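Sortase B (Streptococcus pyogenes, PDB 3PSQ) is a class B sortase involved in pilus assembly, probably acting as a cysteine transpeptidase that joins proteins through an acyl-thioester intermediate. Local coordinates at residues N81-E86 against E124-Q129; N108-S113 against F136-T141. One frame throughout, in Å; residues are numbered along the deposited sequence.

Contact 1 of 2, residues N81-E86 against E124-Q129. With ZN (zinc ion), chain N.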
ATOM      1  N   ASN A  81      11.050  -3.576   3.251  1.00 44.93           N
ATOM      2  CA  ASN A  81      11.197  -2.644   2.151  1.00 44.06           C
ATOM      3  C   ASN A  81      12.142  -1.526   2.495  1.00 44.19           C
ATOM      4  O   ASN A  81      12.304  -1.182   3.661  1.00 43.79           O
ATOM      5  CB  ASN A  81       9.834  -2.043   1.783  1.00 44.28           C
ATOM      6  CG  ASN A  81       9.066  -2.880   0.806  1.00 44.07           C
ATOM      7  OD1 ASN A  81       7.886  -3.206   1.037  1.00 44.53           O
ATOM      8  ND2 ASN A  81       9.700  -3.219  -0.317  1.00 40.28           N
ATOM      9  N   LYS A  82      12.757  -0.935   1.470  1.00 45.51           N
ATOM     10  CA  LYS A  82      13.507   0.335   1.636  1.00 46.75           C
ATOM     11  C   LYS A  82      12.530   1.491   1.793  1.00 46.12           C
ATOM     12  O   LYS A  82      11.565   1.563   1.027  1.00 45.65           O
ATOM     13  CB  LYS A  82      14.366   0.620   0.398  1.00 47.42           C
ATOM     14  CG  LYS A  82      15.629  -0.212   0.302  1.00 50.70           C
ATOM     15  CD  LYS A  82      16.253  -0.045  -1.072  1.00 56.66           C
ATOM     16  CE  LYS A  82      17.492  -0.922  -1.218  1.00 59.58           C
ATOM     17  NZ  LYS A  82      18.478  -0.459  -0.199  1.00 61.69           N
ATOM     18  N   VAL A  83      12.784   2.377   2.760  1.00 45.31           N
ATOM     19  CA  VAL A  83      11.901   3.522   3.021  1.00 45.10           C
ATOM     20  C   VAL A  83      11.859   4.516   1.860  1.00 46.05           C
ATOM     21  O   VAL A  83      10.947   5.353   1.755  1.00 45.94           O
ATOM     22  CB  VAL A  83      12.272   4.261   4.326  1.00 44.83           C
ATOM     23  CG1 VAL A  83      12.005   3.360   5.542  1.00 44.99           C
ATOM     24  CG2 VAL A  83      13.727   4.757   4.313  1.00 42.85           C
ATOM     25  N   THR A  84      12.853   4.434   0.983  1.00 47.09           N
ATOM     26  CA  THR A  84      12.986   5.365  -0.144  1.00 47.59           C
ATOM     27  C   THR A  84      12.106   4.928  -1.315  1.00 48.56           C
ATOM     28  O   THR A  84      12.066   5.605  -2.353  1.00 50.34           O
ATOM     29  CB  THR A  84      14.412   5.356  -0.667  1.00 47.84           C
ATOM     30  OG1 THR A  84      14.793   4.003  -0.944  1.00 49.77           O
ATOM     31  CG2 THR A  84      15.387   5.947   0.355  1.00 46.20           C
ATOM     32  N   PHE A  85      11.406   3.806  -1.164  1.00 48.30           N
ATOM     33  CA  PHE A  85      10.569   3.268  -2.252  1.00 48.97           C
ATOM     34  C   PHE A  85      11.379   2.910  -3.504  1.00 50.09           C
ATOM     35  O   PHE A  85      10.862   3.028  -4.607  1.00 48.92           O
ATOM     36  CB  PHE A  85       9.376   4.199  -2.573  1.00 47.89           C
ATOM     37  CG  PHE A  85       8.336   4.242  -1.452  1.00 46.49           C
ATOM     38  CD1 PHE A  85       7.256   3.374  -1.454  1.00 43.06           C
ATOM     39  CD2 PHE A  85       8.515   5.069  -0.348  1.00 46.15           C
ATOM     40  CE1 PHE A  85       6.359   3.357  -0.419  1.00 41.44           C
ATOM     41  CE2 PHE A  85       7.600   5.058   0.705  1.00 47.07           C
ATOM     42  CZ  PHE A  85       6.531   4.198   0.665  1.00 44.23           C
ATOM     43  N   GLU A  86      12.638   2.480  -3.300  1.00 51.09           N
ATOM     44  CA  GLU A  86      13.595   2.070  -4.362  0.50 51.74           C
ATOM     45  C   GLU A  86      13.391   0.623  -4.825  1.00 51.83           C
ATOM     46  O   GLU A  86      13.812   0.236  -5.920  1.00 52.81           O
ATOM     47  CB  GLU A  86      15.049   2.136  -3.849  0.50 52.05           C
ATOM     48  CG  GLU A  86      15.698   3.519  -3.668  0.50 52.69           C
ATOM     49  CD  GLU A  86      17.056   3.419  -2.968  0.50 53.61           C
ATOM     50  OE1 GLU A  86      17.936   2.641  -3.434  0.50 55.23           O
ATOM     51  OE2 GLU A  86      17.250   4.105  -1.945  0.50 52.08           O
ATOM     52  N   GLU A 124       4.829  10.962  -0.191  1.00 49.22           N
ATOM     53  CA  GLU A 124       5.930  11.828   0.099  1.00 49.45           C
ATOM     54  C   GLU A 124       6.800  11.178   1.161  1.00 49.32           C
ATOM     55  O   GLU A 124       6.302  10.797   2.234  1.00 48.55           O
ATOM     56  CB  GLU A 124       5.434  13.177   0.600  1.00 49.84           C
ATOM     57  CG  GLU A 124       6.551  14.107   1.025  1.00 51.67           C
ATOM     58  CD  GLU A 124       6.074  15.543   1.159  1.00 56.15           C
ATOM     59  OE1 GLU A 124       4.890  15.820   0.889  1.00 59.45           O
ATOM     60  OE2 GLU A 124       6.876  16.412   1.529  1.00 61.65           O
ATOM     61  N   THR A 125       8.101  11.099   0.888  1.00 48.87           N
ATOM     62  CA  THR A 125       8.999  10.423   1.789  1.00 49.55           C
ATOM     63  C   THR A 125       9.450  11.351   2.894  1.00 50.37           C
ATOM     64  O   THR A 125       9.073  12.523   2.922  1.00 49.89           O
ATOM     65  CB  THR A 125      10.218   9.803   1.064  1.00 49.87           C
ATOM     66  OG1 THR A 125      11.149  10.837   0.740  1.00 48.63           O
ATOM     67  CG2 THR A 125       9.773   9.022  -0.192  1.00 48.11           C
ATOM     68  N   LYS A 126      10.243  10.817   3.812  1.00 51.27           N
ATOM     69  CA  LYS A 126      10.708  11.604   4.933  1.00 53.13           C
ATOM     70  C   LYS A 126      11.802  12.585   4.547  1.00 54.08           C
ATOM     71  O   LYS A 126      12.076  13.528   5.290  1.00 54.37           O
ATOM     72  CB  LYS A 126      11.153  10.728   6.095  1.00 52.82           C
ATOM     73  CG  LYS A 126      12.350   9.849   5.853  1.00 55.32           C
ATOM     74  CD  LYS A 126      12.861   9.315   7.189  1.00 59.25           C
ATOM     75  CE  LYS A 126      13.775   8.145   6.976  1.00 62.18           C
ATOM     76  NZ  LYS A 126      13.638   7.161   8.108  1.00 66.88           N
ATOM     77  N   THR A 127      12.438  12.361   3.398  1.00 55.07           N
ATOM     78  CA  THR A 127      13.383  13.348   2.879  1.00 55.81           C
ATOM     79  C   THR A 127      12.637  14.323   1.980  1.00 56.19           C
ATOM     80  O   THR A 127      13.256  15.169   1.371  1.00 56.72           O
ATOM     81  CB  THR A 127      14.558  12.725   2.090  1.00 55.15           C
ATOM     82  OG1 THR A 127      14.041  12.004   0.966  1.00 56.20           O
ATOM     83  CG2 THR A 127      15.391  11.809   2.967  1.00 54.49           C
ATOM     84  N   LYS A 128      11.309  14.202   1.933  1.00 56.79           N
ATOM     85  CA  LYS A 128      10.391  15.082   1.180  1.00 57.63           C
ATOM     86  C   LYS A 128      10.386  14.889  -0.324  1.00 58.11           C
ATOM     87  O   LYS A 128       9.842  15.722  -1.080  1.00 58.12           O
ATOM     88  CB  LYS A 128      10.524  16.567   1.541  1.00 57.62           C
ATOM     89  CG  LYS A 128      10.333  16.847   3.020  1.00 58.58           C
ATOM     90  CD  LYS A 128       9.122  16.090   3.633  1.00 58.60           C
ATOM     91  CE  LYS A 128       9.221  16.087   5.177  1.00 58.47           C
ATOM     92  NZ  LYS A 128       9.305  17.448   5.809  1.00 58.41           N
ATOM     93  N   GLN A 129      10.937  13.764  -0.746  1.00 58.18           N
ATOM     94  CA  GLN A 129      10.817  13.314  -2.112  1.00 59.34           C
ATOM     95  C   GLN A 129       9.358  12.993  -2.434  1.00 59.19           C
ATOM     96  O   GLN A 129       8.636  12.457  -1.600  1.00 59.51           O
ATOM     97  CB  GLN A 129      11.684  12.078  -2.283  1.00 59.48           C
ATOM     98  CG  GLN A 129      11.750  11.540  -3.702  1.00 64.86           C
ATOM     99  CD  GLN A 129      12.744  12.306  -4.620  1.00 71.78           C
ATOM    100  OE1 GLN A 129      13.959  12.380  -4.339  1.00 73.18           O
ATOM    101  NE2 GLN A 129      12.224  12.849  -5.737  1.00 72.22           N
TER
HETATM  102 ZN    ZN N 320       6.294  18.442   2.044  1.00 86.58          ZN
HETATM  103  O   HOH W   1       5.649  18.106   4.183  1.00 67.10           O

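Contact 2 of 2, residues N108-S113 against F136-T141. With EDO (1,2-ethanediol), chain C.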
ATOM      1  N   ASN A 108     -13.635   0.380  -3.312  1.00 48.64           N
ATOM      2  CA  ASN A 108     -14.234   1.191  -4.387  1.00 50.80           C
ATOM      3  C   ASN A 108     -13.515   0.940  -5.706  1.00 51.16           C
ATOM      4  O   ASN A 108     -14.090   1.109  -6.766  1.00 51.83           O
ATOM      5  CB  ASN A 108     -14.202   2.690  -4.054  1.00 50.69           C
ATOM      6  CG  ASN A 108     -15.117   3.037  -2.877  1.00 52.05           C
ATOM      7  OD1 ASN A 108     -16.035   2.286  -2.568  1.00 52.28           O
ATOM      8  ND2 ASN A 108     -14.851   4.156  -2.213  1.00 51.46           N
ATOM      9  N   PHE A 109     -12.251   0.528  -5.631  1.00 51.63           N
ATOM     10  CA  PHE A 109     -11.480   0.242  -6.831  1.00 52.14           C
ATOM     11  C   PHE A 109     -11.934  -1.000  -7.585  1.00 53.32           C
ATOM     12  O   PHE A 109     -11.450  -1.272  -8.680  1.00 53.12           O
ATOM     13  CB  PHE A 109      -9.998   0.174  -6.504  1.00 50.72           C
ATOM     14  CG  PHE A 109      -9.390   1.513  -6.234  1.00 49.03           C
ATOM     15  CD1 PHE A 109      -9.061   2.363  -7.282  1.00 48.26           C
ATOM     16  CD2 PHE A 109      -9.163   1.938  -4.944  1.00 44.90           C
ATOM     17  CE1 PHE A 109      -8.494   3.629  -7.035  1.00 47.09           C
ATOM     18  CE2 PHE A 109      -8.604   3.166  -4.701  1.00 46.74           C
ATOM     19  CZ  PHE A 109      -8.256   4.021  -5.751  1.00 45.89           C
ATOM     20  N   ARG A 110     -12.858  -1.752  -6.988  1.00 55.28           N
ATOM     21  CA  ARG A 110     -13.502  -2.883  -7.650  1.00 56.87           C
ATOM     22  C   ARG A 110     -14.512  -2.385  -8.680  1.00 57.39           C
ATOM     23  O   ARG A 110     -14.866  -3.120  -9.608  1.00 57.99           O
ATOM     24  CB  ARG A 110     -14.221  -3.781  -6.633  1.00 56.92           C
ATOM     25  CG  ARG A 110     -13.303  -4.413  -5.555  1.00 61.23           C
ATOM     26  CD  ARG A 110     -14.094  -5.139  -4.429  1.00 64.18           C
ATOM     27  NE  ARG A 110     -14.629  -6.373  -4.972  1.00 68.96           N
ATOM     28  CZ  ARG A 110     -14.024  -7.556  -4.881  1.00 71.58           C
ATOM     29  NH1 ARG A 110     -12.885  -7.687  -4.208  1.00 73.21           N
ATOM     30  NH2 ARG A 110     -14.567  -8.621  -5.455  1.00 71.54           N
ATOM     31  N   LYS A 111     -15.002  -1.160  -8.500  1.00 57.87           N
ATOM     32  CA  LYS A 111     -16.041  -0.608  -9.366  1.00 58.75           C
ATOM     33  C   LYS A 111     -15.426   0.004 -10.623  1.00 58.94           C
ATOM     34  O   LYS A 111     -14.526   0.866 -10.540  1.00 58.13           O
ATOM     35  CB  LYS A 111     -16.863   0.457  -8.628  1.00 58.91           C
ATOM     36  CG  LYS A 111     -17.639  -0.025  -7.400  1.00 61.63           C
ATOM     37  CD  LYS A 111     -18.001   1.227  -6.529  1.00 67.23           C
ATOM     38  CE  LYS A 111     -18.937   0.944  -5.327  1.00 69.32           C
ATOM     39  NZ  LYS A 111     -19.882   2.131  -5.087  1.00 69.86           N
ATOM     40  N   LYS A 112     -15.919  -0.431 -11.786  1.00 59.54           N
ATOM     41  CA  LYS A 112     -15.401   0.058 -13.084  1.00 60.99           C
ATOM     42  C   LYS A 112     -15.300   1.575 -13.164  1.00 60.02           C
ATOM     43  O   LYS A 112     -14.226   2.120 -13.398  1.00 61.27           O
ATOM     44  CB  LYS A 112     -16.235  -0.468 -14.268  1.00 61.99           C
ATOM     45  CG  LYS A 112     -15.596  -0.185 -15.640  1.00 66.46           C
ATOM     46  CD  LYS A 112     -16.446  -0.754 -16.789  1.00 74.00           C
ATOM     47  CE  LYS A 112     -15.791  -0.472 -18.165  1.00 78.00           C
ATOM     48  NZ  LYS A 112     -16.724  -0.677 -19.342  1.00 79.48           N
ATOM     49  N   SER A 113     -16.416   2.261 -12.951  1.00 59.20           N
ATOM     50  CA  SER A 113     -16.435   3.714 -13.034  0.50 58.56           C
ATOM     51  C   SER A 113     -15.449   4.360 -12.052  1.00 58.21           C
ATOM     52  O   SER A 113     -14.735   5.315 -12.411  1.00 58.87           O
ATOM     53  CB  SER A 113     -17.856   4.246 -12.808  0.50 58.71           C
ATOM     54  OG  SER A 113     -17.841   5.637 -12.524  0.50 58.69           O
ATOM     55  N   PHE A 136      -2.794   0.453 -11.745  1.00 49.05           N
ATOM     56  CA  PHE A 136      -3.174  -0.371 -12.893  1.00 49.30           C
ATOM     57  C   PHE A 136      -4.002  -1.601 -12.553  1.00 49.60           C
ATOM     58  O   PHE A 136      -4.509  -2.230 -13.453  1.00 51.17           O
ATOM     59  CB  PHE A 136      -1.960  -0.773 -13.748  1.00 49.23           C
ATOM     60  CG  PHE A 136      -0.981  -1.671 -13.047  1.00 48.59           C
ATOM     61  CD1 PHE A 136      -1.135  -3.046 -13.080  1.00 48.18           C
ATOM     62  CD2 PHE A 136       0.096  -1.136 -12.364  1.00 46.82           C
ATOM     63  CE1 PHE A 136      -0.231  -3.883 -12.420  1.00 48.29           C
ATOM     64  CE2 PHE A 136       1.019  -1.962 -11.708  1.00 47.08           C
ATOM     65  CZ  PHE A 136       0.860  -3.325 -11.741  1.00 47.74           C
ATOM     66  N   ALA A 137      -4.158  -1.951 -11.275  1.00 49.29           N
ATOM     67  CA  ALA A 137      -4.960  -3.133 -10.927  1.00 48.54           C
ATOM     68  C   ALA A 137      -5.609  -3.045  -9.554  1.00 48.52           C
ATOM     69  O   ALA A 137      -5.036  -2.492  -8.615  1.00 48.03           O
ATOM     70  CB  ALA A 137      -4.112  -4.405 -11.013  1.00 48.90           C
ATOM     71  N   CYS A 138      -6.811  -3.611  -9.461  1.00 48.44           N
ATOM     72  CA  CYS A 138      -7.447  -3.921  -8.192  1.00 48.54           C
ATOM     73  C   CYS A 138      -7.578  -5.427  -8.104  1.00 48.68           C
ATOM     74  O   CYS A 138      -8.214  -6.048  -8.959  1.00 48.64           O
ATOM     75  CB  CYS A 138      -8.842  -3.311  -8.162  1.00 49.11           C
ATOM     76  SG  CYS A 138      -9.663  -3.484  -6.576  1.00 48.59           S
ATOM     77  N   ILE A 139      -7.003  -6.019  -7.065  1.00 48.62           N
ATOM     78  CA  ILE A 139      -6.863  -7.487  -6.962  1.00 48.49           C
ATOM     79  C   ILE A 139      -7.699  -8.089  -5.825  1.00 49.09           C
ATOM     80  O   ILE A 139      -7.788  -7.517  -4.725  1.00 48.81           O
ATOM     81  CB  ILE A 139      -5.367  -7.821  -6.722  1.00 48.51           C
ATOM     82  CG1 ILE A 139      -4.513  -7.365  -7.917  1.00 49.95           C
ATOM     83  CG2 ILE A 139      -5.138  -9.288  -6.335  1.00 48.65           C
ATOM     84  CD1 ILE A 139      -3.084  -7.005  -7.558  1.00 51.84           C
ATOM     85  N   GLN A 140      -8.343  -9.218  -6.092  1.00 49.22           N
ATOM     86  CA  GLN A 140      -8.950  -9.980  -5.016  0.50 49.79           C
ATOM     87  C   GLN A 140      -8.182 -11.274  -4.847  1.00 50.00           C
ATOM     88  O   GLN A 140      -8.053 -12.095  -5.762  1.00 49.30           O
ATOM     89  CB  GLN A 140     -10.436 -10.272  -5.212  0.50 50.28           C
ATOM     90  CG  GLN A 140     -10.995 -11.247  -4.142  0.50 51.69           C
ATOM     91  CD  GLN A 140     -11.516 -10.556  -2.869  0.50 54.51           C
ATOM     92  OE1 GLN A 140     -10.795 -10.393  -1.873  0.50 52.30           O
ATOM     93  NE2 GLN A 140     -12.789 -10.153  -2.905  0.50 55.71           N
ATOM     94  N   THR A 141      -7.632 -11.430  -3.657  1.00 49.29           N
ATOM     95  CA  THR A 141      -6.844 -12.584  -3.397  1.00 48.85           C
ATOM     96  C   THR A 141      -7.144 -12.950  -1.957  1.00 48.65           C
ATOM     97  O   THR A 141      -8.131 -12.482  -1.396  1.00 48.12           O
ATOM     98  CB  THR A 141      -5.350 -12.290  -3.688  1.00 48.36           C
ATOM     99  OG1 THR A 141      -4.625 -13.488  -3.532  1.00 49.68           O
ATOM    100  CG2 THR A 141      -4.766 -11.241  -2.747  1.00 48.25           C
TER
HETATM  101  C1  EDO C 238     -19.183  -1.683 -12.377  1.00 88.77           C
HETATM  102  O1  EDO C 238     -18.123  -2.448 -11.779  1.00 85.97           O
HETATM  103  C2  EDO C 238     -19.418  -0.355 -11.634  1.00 88.51           C
HETATM  104  O2  EDO C 238     -18.890   0.736 -12.412  1.00 88.77           O

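Contact 1 of 2, residues N81-E86 against E124-Q129
Phe85 and Thr125 meet because each turns its touching group beside its own backbone N. Phe85 CG lies anti to the carbonyl carbon (chi1 -69°), and so does Thr125 CG2. The two side chains run past one another, pointing opposite ways. The methyl CG2 of Thr125 reaches Phe85 CD2 at 4.2 Å, approaching the ring obliquely. Thr125 CG2 also lies 4.3 Å from Val83 O. A second touch brings Val83 CG2 to the aliphatic CE of Lys126, also at 4.3 Å. The contact is therefore small and mostly apolar.

Each side is shaped by a type I beta turn. The turn from Lys82 to Phe85 is closed by a bond from Phe85 N to Lys82 O. The other, from Thr125 to Lys128, forms a hairpin end, with Thr125 N bonded to Gln129 O at 2.9 Å. Thr125 OG1 also accepts a weak bond from Gln129 N.

Glu124 points away from the 81-86 loop. Its extended chain carries OE2 to a zinc ion, with Glu124 OE2 2.2 Å from the metal. A water is a second ligand there, while Glu124 OE1 forms a salt bridge with Lys22.

In the sortase fold, the contact sets the loop between strands 76-77 and 89-93 against the turn joining strands 120-125 and 130-142. Phe85 also packs on Met37 and Ala38 of strand 36-41, Ile92 of strand 89-93 and Leu131 of strand 130-142. Helix 22-32 borders the turn through Leu30, which touches Lys126 and Lys128.

Contact 2 of 2, residues N108-S113 against F136-T141
Phe109 and Cys138 form the tight part of this contact, with their CA atoms 6.0 Å apart. Cys138 places SG anti to its backbone N (chi1 -174°), which lays the sulfur alongside the 3-10 turn. Cys138 SG lies 3.7 Å from Phe109 CB. Cys138 SG also sits 3.5 Å from Phe109 C, and Cys138 CB is 3.4 Å from Phe109 O. Arg110 CG adds to this packing, 3.9 Å from Cys138 SG. The cysteine thus meets the backbone of the turn together with Phe109 CB and Arg110 CG. The Phe109 ring itself leads away from the strand. It meets Phe114 edge-to-face and packs on Val42 and Val201.

The other end is polar and more open, both Arg110 and Gln140 being partly exposed. Arg110 bends at chi3 (73°), bringing its guanidinium group obliquely up to the Gln140 amide. The amide of Gln140 is probably turned over in the model, so its polar pairing with Arg110 remains uncertain. The clear partner of Arg110 is Glu191, which forms a salt bridge with NH1. Glu191 directly follows Cys190, the predicted acyl-thioester residue, so this polar end probably lies near the active site.

Farther from the strand, the start of helix 112-117 is exposed. Its first backbone N-H groups are bound by 1,2-ethanediol, probably from the crystallisation liquor. Lys112 N to O1 and Ser113 N to O2 of the diol are both 3.0 Å and nearly straight.

The contact packs the 3-10 turn before helix 112-117 against strand 130-142 of the sheet. That strand runs between strands 170-173 and 197-205. Ala137 and Ile139 point away from the 3-10 turn and touch Ile166 of helix 159-167. Phe136 and Ala137 form a classic beta bulge opposite Ile202.

In the fold
The two contacts lie on opposite sides of the chain's centre. Their centres are about 26 Å apart, and their nearest atoms are about 13 Å apart. Their segments alternate along the chain: 81-86, 108-113, 124-129, then 136-141. Helix 112-117 leads into strand 120-125, which pairs antiparallel with strand 130-142. Contact 1 sits at the turn between these two strands, and contact 2 lies farther along the second one. Both thus attach a loop or short helical turn to the same mixed sheet of the sortase domain. Contact 1 includes zinc-binding Glu124, whereas in contact 2 the Gln140 side chain is about 6 Å from that of Arg198, the predicted transition-state stabiliser.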